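Local coordinates for protein putative Transcriptional Regulator (Rhodococcus sp., PDB 2IA2) that probably binds DNA through an N-terminal helix-turn-helix domain and probably regulates transcription in response to a small effector sensed by its IclR-type C-terminal domain, at residues L90-L100 against T252-V263; R142-M150 against Y166-L175. One frame throughout, in Å; residues are numbered along the deposited sequence.

Contact 1 (L90-L100 against T252-V263)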
loop_
_atom_site.group_PDB
_atom_site.type_symbol
_atom_site.label_atom_id
_atom_site.label_comp_id
_atom_site.label_asym_id
_atom_site.label_seq_id
_atom_site.Cartn_x
_atom_site.Cartn_y
_atom_site.Cartn_z
ATOM N N LEU A 90 3.023 0.309 4.231
ATOM C CA LEU A 90 2.761 0.989 5.498
ATOM C C LEU A 90 1.628 0.345 6.299
ATOM O O LEU A 90 0.572 0.019 5.756
ATOM C CB LEU A 90 2.403 2.491 5.272
ATOM C CG LEU A 90 3.454 3.379 4.623
ATOM C CD1 LEU A 90 2.989 4.836 4.349
ATOM C CD2 LEU A 90 4.732 3.367 5.459
ATOM N N SER A 91 1.839 0.181 7.602
ATOM C CA SER A 91 0.809 -0.401 8.458
ATOM C C SER A 91 -0.233 0.665 8.781
ATOM O O SER A 91 -0.023 1.878 8.581
ATOM C CB SER A 91 1.464 -0.954 9.760
ATOM O OG SER A 91 2.057 0.125 10.394
ATOM N N LEU A 92 -1.362 0.246 9.308
ATOM C CA LEU A 92 -2.278 1.251 9.811
ATOM C C LEU A 92 -1.657 2.259 10.813
ATOM O O LEU A 92 -1.914 3.455 10.696
ATOM C CB LEU A 92 -3.560 0.608 10.344
ATOM C CG LEU A 92 -4.370 1.491 11.311
ATOM C CD1 LEU A 92 -5.259 2.421 10.515
ATOM C CD2 LEU A 92 -5.212 0.633 12.291
ATOM N N PRO A 93 -0.917 1.799 11.850
ATOM C CA PRO A 93 -0.331 2.809 12.746
ATOM C C PRO A 93 0.618 3.807 12.048
ATOM O O PRO A 93 0.641 4.974 12.401
ATOM C CB PRO A 93 0.475 1.955 13.756
ATOM C CG PRO A 93 -0.188 0.633 13.739
ATOM C CD PRO A 93 -0.660 0.425 12.341
ATOM N N GLU A 94 1.412 3.345 11.089
ATOM C CA GLU A 94 2.345 4.212 10.364
ATOM C C GLU A 94 1.551 5.192 9.475
ATOM O O GLU A 94 1.976 6.327 9.290
ATOM C CB GLU A 94 3.270 3.376 9.482
ATOM C CG GLU A 94 4.220 2.505 10.276
ATOM C CD GLU A 94 4.955 1.441 9.414
ATOM O OE1 GLU A 94 4.419 0.896 8.426
ATOM O OE2 GLU A 94 6.063 1.088 9.802
ATOM N N VAL A 95 0.422 4.759 8.919
ATOM C CA VAL A 95 -0.409 5.664 8.120
ATOM C C VAL A 95 -1.039 6.752 9.035
ATOM O O VAL A 95 -0.974 7.965 8.740
ATOM C CB VAL A 95 -1.481 4.907 7.328
ATOM C CG1 VAL A 95 -2.549 5.887 6.784
ATOM C CG2 VAL A 95 -0.828 4.033 6.157
ATOM N N ALA A 96 -1.581 6.307 10.166
ATOM C CA ALA A 96 -2.214 7.173 11.173
ATOM C C ALA A 96 -1.300 8.164 11.861
ATOM O O ALA A 96 -1.686 9.289 12.049
ATOM C CB ALA A 96 -2.925 6.318 12.194
ATOM N N GLN A 97 -0.087 7.752 12.246
ATOM C CA GLN A 97 0.824 8.628 13.020
ATOM C C GLN A 97 0.934 10.110 12.590
ATOM O O GLN A 97 0.678 10.982 13.403
ATOM C CB GLN A 97 2.212 7.977 13.252
ATOM C CG GLN A 97 2.997 8.555 14.454
ATOM C CD GLN A 97 2.274 8.319 15.796
ATOM O OE1 GLN A 97 1.655 7.281 16.010
ATOM N NE2 GLN A 97 2.388 9.255 16.691
ATOM N N PRO A 98 1.343 10.407 11.335
ATOM C CA PRO A 98 1.500 11.824 11.005
ATOM C C PRO A 98 0.176 12.607 11.141
ATOM O O PRO A 98 0.193 13.792 11.436
ATOM C CB PRO A 98 2.002 11.832 9.550
ATOM C CG PRO A 98 2.050 10.429 9.094
ATOM C CD PRO A 98 1.682 9.500 10.207
ATOM N N HIS A 99 -0.942 11.934 10.978
ATOM C CA HIS A 99 -2.218 12.573 11.080
ATOM C C HIS A 99 -2.586 12.829 12.528
ATOM O O HIS A 99 -3.095 13.841 12.832
ATOM C CB HIS A 99 -3.293 11.769 10.371
ATOM C CG HIS A 99 -3.068 11.627 8.905
ATOM N ND1 HIS A 99 -3.134 12.679 8.037
ATOM C CD2 HIS A 99 -2.750 10.556 8.163
ATOM C CE1 HIS A 99 -2.873 12.264 6.821
ATOM N NE2 HIS A 99 -2.638 10.975 6.872
ATOM N N LEU A 100 -2.259 11.908 13.403
ATOM C CA LEU A 100 -2.395 12.146 14.860
ATOM C C LEU A 100 -1.522 13.272 15.310
ATOM O O LEU A 100 -1.937 14.076 16.153
ATOM C CB LEU A 100 -2.044 10.897 15.672
ATOM C CG LEU A 100 -2.983 9.713 15.420
ATOM C CD1 LEU A 100 -2.623 8.574 16.417
ATOM C CD2 LEU A 100 -4.477 10.092 15.451
ATOM N N THR A 252 -9.563 14.466 10.481
ATOM C CA THR A 252 -8.439 13.571 10.675
ATOM C C THR A 252 -8.834 12.161 10.286
ATOM O O THR A 252 -8.092 11.499 9.608
ATOM C CB THR A 252 -7.968 13.641 12.165
ATOM O OG1 THR A 252 -7.477 14.953 12.398
ATOM C CG2 THR A 252 -6.846 12.640 12.456
ATOM N N ALA A 253 -10.012 11.707 10.709
ATOM C CA ALA A 253 -10.486 10.391 10.393
ATOM C C ALA A 253 -10.490 10.223 8.867
ATOM O O ALA A 253 -9.989 9.240 8.370
ATOM C CB ALA A 253 -11.905 10.190 10.924
ATOM N N THR A 254 -11.049 11.192 8.136
ATOM C CA THR A 254 -11.136 11.097 6.691
ATOM C C THR A 254 -9.735 11.140 5.993
ATOM O O THR A 254 -9.442 10.386 5.046
ATOM C CB THR A 254 -12.122 12.163 6.121
ATOM O OG1 THR A 254 -11.557 13.466 6.231
ATOM C CG2 THR A 254 -13.404 12.194 6.876
ATOM N N ASP A 255 -8.853 12.001 6.480
ATOM C CA ASP A 255 -7.466 11.989 6.005
ATOM C C ASP A 255 -6.782 10.631 6.170
ATOM O O ASP A 255 -6.021 10.232 5.306
ATOM C CB ASP A 255 -6.611 12.998 6.786
ATOM C CG ASP A 255 -7.023 14.442 6.532
ATOM O OD1 ASP A 255 -7.770 14.701 5.562
ATOM O OD2 ASP A 255 -6.563 15.313 7.291
ATOM N N ILE A 256 -6.997 9.975 7.309
ATOM C CA ILE A 256 -6.392 8.663 7.576
ATOM C C ILE A 256 -7.004 7.591 6.636
ATOM O O ILE A 256 -6.271 6.811 5.995
ATOM C CB ILE A 256 -6.526 8.241 9.109
ATOM C CG1 ILE A 256 -5.672 9.152 9.991
ATOM C CG2 ILE A 256 -6.086 6.768 9.356
ATOM C CD1 ILE A 256 -5.830 8.919 11.523
ATOM N N GLU A 257 -8.326 7.604 6.511
ATOM C CA GLU A 257 -9.048 6.746 5.549
ATOM C C GLU A 257 -8.499 6.833 4.144
ATOM O O GLU A 257 -8.332 5.820 3.486
ATOM C CB GLU A 257 -10.517 7.169 5.437
ATOM C CG GLU A 257 -11.273 6.674 6.597
ATOM C CD GLU A 257 -12.770 7.002 6.506
ATOM O OE1 GLU A 257 -13.163 7.849 5.671
ATOM O OE2 GLU A 257 -13.532 6.419 7.288
ATOM N N GLN A 258 -8.276 8.056 3.694
ATOM C CA GLN A 258 -7.917 8.282 2.312
ATOM C C GLN A 258 -6.515 7.731 2.099
ATOM O O GLN A 258 -6.269 7.097 1.103
ATOM C CB GLN A 258 -7.919 9.755 1.963
ATOM C CG GLN A 258 -9.297 10.339 1.919
ATOM C CD GLN A 258 -9.301 11.731 1.349
ATOM O OE1 GLN A 258 -8.248 12.274 0.952
ATOM N NE2 GLN A 258 -10.478 12.321 1.287
ATOM N N ASP A 259 -5.612 7.957 3.054
ATOM C CA ASP A 259 -4.230 7.439 2.942
ATOM C C ASP A 259 -4.210 5.921 3.003
ATOM O O ASP A 259 -3.409 5.241 2.355
ATOM C CB ASP A 259 -3.316 8.031 4.059
ATOM C CG ASP A 259 -2.697 9.381 3.661
ATOM O OD1 ASP A 259 -2.913 9.821 2.507
ATOM O OD2 ASP A 259 -1.950 9.957 4.466
ATOM N N LEU A 260 -5.066 5.381 3.828
ATOM C CA LEU A 260 -5.061 3.944 4.024
ATOM C C LEU A 260 -5.531 3.310 2.730
ATOM O O LEU A 260 -5.028 2.282 2.322
ATOM C CB LEU A 260 -5.988 3.590 5.169
ATOM C CG LEU A 260 -5.930 2.267 5.921
ATOM C CD1 LEU A 260 -4.552 2.004 6.613
ATOM C CD2 LEU A 260 -7.075 2.387 6.981
ATOM N N ALA A 261 -6.489 3.943 2.076
ATOM C CA ALA A 261 -7.010 3.409 0.837
ATOM C C ALA A 261 -5.931 3.446 -0.234
ATOM O O ALA A 261 -5.799 2.491 -0.974
ATOM C CB ALA A 261 -8.305 4.180 0.358
ATOM N N THR A 262 -5.176 4.541 -0.308
ATOM C CA THR A 262 -4.121 4.688 -1.311
ATOM C C THR A 262 -3.002 3.648 -1.142
ATOM O O THR A 262 -2.479 3.083 -2.119
ATOM C CB THR A 262 -3.526 6.113 -1.230
ATOM O OG1 THR A 262 -4.595 7.060 -1.381
ATOM C CG2 THR A 262 -2.458 6.380 -2.287
ATOM N N VAL A 263 -2.628 3.430 0.108
ATOM C CA VAL A 263 -1.587 2.523 0.475
ATOM C C VAL A 263 -1.982 1.105 0.081
ATOM O O VAL A 263 -1.163 0.351 -0.462
ATOM C CB VAL A 263 -1.297 2.618 2.028
ATOM C CG1 VAL A 263 -0.472 1.438 2.496
ATOM C CG2 VAL A 263 -0.590 3.967 2.347
HETATM O O HOH W 1 0.022 8.795 6.190
HETATM O O HOH W 2 -4.872 15.487 11.194
HETATM O O HOH W 3 -4.441 15.263 8.655
#
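The first torsion of H99, with CG anti to its carbonyl carbon (chi1 -63°), lays the imidazole against helix 252-263, where D259 meets it; in V95, CG1 stands anti to the backbone N and drops beside CB of D259, 3.6 Å away. These two residues illustrate knobs-into-holes packing between helices that run roughly antiparallel, at 144°, their axes 9.3 Å apart at closest approach. V95 fits among I256, D259, L260 and V263; H99 fits one turn later among T252, D255, I256 and D259. I256 slides past H99 in the opposite direction, bringing its CG1 to 3.6 Å from CB of H99, while its CD1 reaches A96. L92 and L260 continue the apolar seam toward the beta sheet, which both helices cover. P77 of the second subunit packs on L90 and D259. The polar edge turns on H99 NE2, which donates to D259 OD2 (2.7 Å, 159°); the oxygen lies in the ring plane, yet the ring meets it from above the carboxylate plane. One water links D259 OD2 to V95 O, another H99 ND1 to D255 OD2. Two nearby aspartates would probably favour a protonated imidazole, and if so the NE2 bond would gain ionic character beside an apolar inner side.

Contact 2 (R142-M150 against Y166-L175)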
loop_
_atom_site.group_PDB
_atom_site.type_symbol
_atom_site.label_atom_id
_atom_site.label_comp_id
_atom_site.label_asym_id
_atom_site.label_seq_id
_atom_site.Cartn_x
_atom_site.Cartn_y
_atom_site.Cartn_z
ATOM N N ARG A 142 -5.283 -2.476 26.394
ATOM C CA ARG A 142 -6.650 -2.827 26.119
ATOM C C ARG A 142 -7.604 -2.197 27.111
ATOM O O ARG A 142 -7.276 -2.043 28.260
ATOM C CB ARG A 142 -6.834 -4.320 26.141
ATOM C CG ARG A 142 -5.904 -5.044 25.277
ATOM C CD ARG A 142 -6.225 -6.481 25.113
ATOM N NE ARG A 142 -5.308 -7.023 24.156
ATOM C CZ ARG A 142 -5.635 -7.550 22.999
ATOM N NH1 ARG A 142 -6.891 -7.652 22.635
ATOM N NH2 ARG A 142 -4.694 -7.965 22.200
ATOM N N LEU A 143 -8.782 -1.847 26.644
ATOM C CA LEU A 143 -9.828 -1.287 27.480
ATOM C C LEU A 143 -11.139 -1.926 26.990
ATOM O O LEU A 143 -11.232 -2.333 25.826
ATOM C CB LEU A 143 -9.864 0.236 27.348
ATOM C CG LEU A 143 -8.709 1.060 27.953
ATOM C CD1 LEU A 143 -8.949 2.500 27.675
ATOM C CD2 LEU A 143 -8.668 0.882 29.479
ATOM N N PRO A 144 -12.145 -2.063 27.877
ATOM C CA PRO A 144 -13.415 -2.637 27.373
ATOM C C PRO A 144 -14.081 -1.761 26.308
ATOM O O PRO A 144 -14.165 -0.574 26.477
ATOM C CB PRO A 144 -14.273 -2.770 28.636
ATOM C CG PRO A 144 -13.648 -1.798 29.661
ATOM C CD PRO A 144 -12.171 -1.794 29.339
ATOM N N ALA A 145 -14.519 -2.357 25.199
ATOM C CA ALA A 145 -15.130 -1.621 24.105
ATOM C C ALA A 145 -16.366 -0.812 24.509
ATOM O O ALA A 145 -16.558 0.340 24.034
ATOM C CB ALA A 145 -15.443 -2.580 22.917
ATOM N N TYR A 146 -17.210 -1.400 25.371
ATOM C CA TYR A 146 -18.485 -0.768 25.811
ATOM C C TYR A 146 -18.350 0.545 26.567
ATOM O O TYR A 146 -19.316 1.297 26.666
ATOM C CB TYR A 146 -19.352 -1.727 26.656
ATOM C CG TYR A 146 -18.975 -1.845 28.121
ATOM C CD1 TYR A 146 -19.560 -1.017 29.077
ATOM C CD2 TYR A 146 -18.039 -2.796 28.545
ATOM C CE1 TYR A 146 -19.218 -1.129 30.445
ATOM C CE2 TYR A 146 -17.686 -2.935 29.881
ATOM C CZ TYR A 146 -18.290 -2.102 30.833
ATOM O OH TYR A 146 -17.966 -2.228 32.163
ATOM N N ALA A 147 -17.179 0.801 27.138
ATOM C CA ALA A 147 -17.003 1.940 28.021
ATOM C C ALA A 147 -16.044 2.994 27.463
ATOM O O ALA A 147 -15.639 3.912 28.185
ATOM C CB ALA A 147 -16.552 1.459 29.453
ATOM N N THR A 148 -15.714 2.885 26.169
ATOM C CA THR A 148 -14.825 3.843 25.506
ATOM C C THR A 148 -15.516 4.377 24.261
ATOM O O THR A 148 -16.389 3.690 23.702
ATOM C CB THR A 148 -13.505 3.151 25.089
ATOM O OG1 THR A 148 -13.841 2.082 24.224
ATOM C CG2 THR A 148 -12.770 2.616 26.301
ATOM N N SER A 149 -15.123 5.571 23.824
ATOM C CA SER A 149 -15.695 6.178 22.657
ATOM C C SER A 149 -15.275 5.415 21.417
ATOM O O SER A 149 -16.091 5.146 20.574
ATOM C CB SER A 149 -15.355 7.697 22.555
ATOM O OG SER A 149 -13.960 7.954 22.347
HETATM N N MSE A 150 -13.989 5.062 21.322
HETATM C CA MSE A 150 -13.498 4.232 20.225
HETATM C C MSE A 150 -14.204 2.849 20.207
HETATM O O MSE A 150 -14.560 2.357 19.158
HETATM C CB MSE A 150 -11.978 4.065 20.337
HETATM C CG MSE A 150 -11.306 5.365 19.949
HETATM SE SE MSE A 150 -9.389 5.292 19.725
HETATM C CE MSE A 150 -8.841 4.838 21.526
ATOM N N TYR A 166 -22.243 -10.154 20.872
ATOM C CA TYR A 166 -21.412 -9.393 21.796
ATOM C C TYR A 166 -22.205 -8.878 23.003
ATOM O O TYR A 166 -21.731 -8.937 24.156
ATOM C CB TYR A 166 -20.774 -8.197 21.061
ATOM C CG TYR A 166 -20.242 -7.181 22.035
ATOM C CD1 TYR A 166 -18.980 -7.346 22.616
ATOM C CD2 TYR A 166 -20.994 -6.084 22.399
ATOM C CE1 TYR A 166 -18.462 -6.423 23.499
ATOM C CE2 TYR A 166 -20.493 -5.145 23.293
ATOM C CZ TYR A 166 -19.238 -5.322 23.843
ATOM O OH TYR A 166 -18.747 -4.409 24.751
ATOM N N LEU A 167 -23.400 -8.355 22.731
ATOM C CA LEU A 167 -24.212 -7.724 23.756
ATOM C C LEU A 167 -24.837 -8.768 24.661
ATOM O O LEU A 167 -24.992 -8.530 25.847
ATOM C CB LEU A 167 -25.313 -6.881 23.139
ATOM C CG LEU A 167 -24.884 -5.563 22.518
ATOM C CD1 LEU A 167 -26.078 -4.996 21.769
ATOM C CD2 LEU A 167 -24.401 -4.622 23.628
ATOM N N GLU A 168 -25.177 -9.924 24.094
ATOM C CA GLU A 168 -25.626 -11.073 24.897
ATOM C C GLU A 168 -24.554 -11.556 25.897
ATOM O O GLU A 168 -24.837 -11.799 27.059
ATOM C CB GLU A 168 -26.028 -12.217 23.961
ATOM C CG GLU A 168 -27.082 -13.161 24.521
ATOM C CD GLU A 168 -27.670 -14.075 23.440
ATOM O OE1 GLU A 168 -27.505 -13.778 22.214
ATOM O OE2 GLU A 168 -28.304 -15.097 23.820
ATOM N N LYS A 169 -23.322 -11.664 25.419
ATOM C CA LYS A 169 -22.189 -12.122 26.203
ATOM C C LYS A 169 -21.660 -11.090 27.242
ATOM O O LYS A 169 -20.965 -11.456 28.188
ATOM C CB LYS A 169 -21.062 -12.573 25.240
ATOM C CG LYS A 169 -19.733 -12.923 25.949
ATOM C CD LYS A 169 -19.014 -14.135 25.344
ATOM C CE LYS A 169 -17.989 -13.722 24.278
ATOM N NZ LYS A 169 -17.563 -14.903 23.436
ATOM N N LEU A 170 -21.986 -9.812 27.064
ATOM C CA LEU A 170 -21.360 -8.735 27.834
ATOM C C LEU A 170 -21.836 -8.648 29.274
ATOM O O LEU A 170 -23.037 -8.707 29.569
ATOM C CB LEU A 170 -21.566 -7.380 27.143
ATOM C CG LEU A 170 -20.913 -6.145 27.785
ATOM C CD1 LEU A 170 -19.431 -6.265 27.960
ATOM C CD2 LEU A 170 -21.253 -4.911 26.970
ATOM N N ASP A 171 -20.861 -8.499 30.154
ATOM C CA ASP A 171 -21.055 -8.225 31.588
ATOM C C ASP A 171 -20.762 -6.729 31.773
ATOM O O ASP A 171 -19.605 -6.348 31.943
ATOM C CB ASP A 171 -20.039 -9.096 32.359
ATOM C CG ASP A 171 -20.133 -8.969 33.886
ATOM O OD1 ASP A 171 -21.096 -8.331 34.399
ATOM O OD2 ASP A 171 -19.219 -9.543 34.560
ATOM N N ILE A 172 -21.793 -5.886 31.708
ATOM C CA ILE A 172 -21.641 -4.439 31.885
ATOM C C ILE A 172 -21.364 -4.162 33.350
ATOM O O ILE A 172 -22.185 -4.508 34.178
ATOM C CB ILE A 172 -22.943 -3.682 31.493
ATOM C CG1 ILE A 172 -23.250 -3.852 30.004
ATOM C CG2 ILE A 172 -22.844 -2.191 31.850
ATOM C CD1 ILE A 172 -24.673 -3.517 29.598
ATOM N N GLN A 173 -20.226 -3.562 33.675
ATOM C CA GLN A 173 -19.914 -3.174 35.073
ATOM C C GLN A 173 -20.171 -1.688 35.328
ATOM O O GLN A 173 -20.041 -0.881 34.420
ATOM C CB GLN A 173 -18.465 -3.492 35.420
ATOM C CG GLN A 173 -18.025 -4.830 34.923
ATOM C CD GLN A 173 -16.898 -5.403 35.726
ATOM O OE1 GLN A 173 -15.775 -4.879 35.731
ATOM N NE2 GLN A 173 -17.179 -6.505 36.407
ATOM N N ARG A 174 -20.545 -1.323 36.555
ATOM C CA ARG A 174 -20.744 0.092 36.901
ATOM C C ARG A 174 -19.376 0.670 37.218
ATOM O O ARG A 174 -18.934 0.616 38.357
ATOM C CB ARG A 174 -21.684 0.246 38.098
ATOM N N LEU A 175 -18.685 1.189 36.211
ATOM C CA LEU A 175 -17.346 1.753 36.403
ATOM C C LEU A 175 -17.325 3.124 37.110
ATOM O O LEU A 175 -16.413 3.409 37.893
ATOM C CB LEU A 175 -16.593 1.824 35.052
ATOM C CG LEU A 175 -16.481 0.526 34.228
ATOM C CD1 LEU A 175 -15.834 0.765 32.852
ATOM C CD2 LEU A 175 -15.711 -0.547 35.006
HETATM O O HOH W 4 -16.564 -4.615 26.103
HETATM O O HOH W 5 -15.852 -3.875 32.481
#
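Y146 uses its phenol oxygen as an acceptor for a backbone amide: Q173 N donates to Y146 OH over 3.0 Å, at an angle of 151°, so that the phenol holds one point of the irregular chain that follows helix 160-169. The case illustrates how one aromatic residue can organise a loop with little regular structure. Its CG lies between the backbone N and the carbonyl carbon (chi1 81°), a crowded position that sends the ring out from the short 3-10 turn toward 166-175. Around it the partners arrive in sequence. Y166 OH comes to 3.3 Å from Y146 CB, L170 lays CD2 3.7 Å from that same CB and CD1 beside CD2 of the ring, and I172 sets its CA over one face of the ring, while its CG2 lies 4.0 Å from Y146 CE1. L175 CD1 lies between the phenol oxygen OH of Y146 (3.7 Å) and A147 CB (3.5 Å). Water joins the polar rim, one molecule 2.7 Å from Y146 OH and another on Y166 OH. With an alanine here in place of the tyrosine, Q173 N would probably lose its phenol acceptor and a gap would open beside L170, I172 and L175. L186 of helix 183-196 also packs on Y146 and L170. This is plain packing within the IclR C-terminal, GAF-like domain, joining the turn after strand 142-144 to the loop that follows helix 160-169.

How the contacts relate
From the N terminus, the chain passes the helix-turn-helix region and enters 90-100, the first half of contact 1, whose partner 252-263 comes only near the C terminus. That pairing closes a loop of 151 residues holding the whole six-stranded antiparallel sheet. Contact 2 is nested inside it: 142-150 begins with strand 142-144, outermost in this chain's sheet, and runs on into the next helix; after 15 intervening residues, mostly helical, the chain returns as 166-175. The centres of contacts 1 and 2 lie about 27 Å apart, and the two do not touch. Contact 1 joins helix 92-107, ahead of the sheet, to the last helix, 246-264, close to the centre of the folded chain, whereas contact 2 fastens a peripheral helix and loop beside strand 142-144.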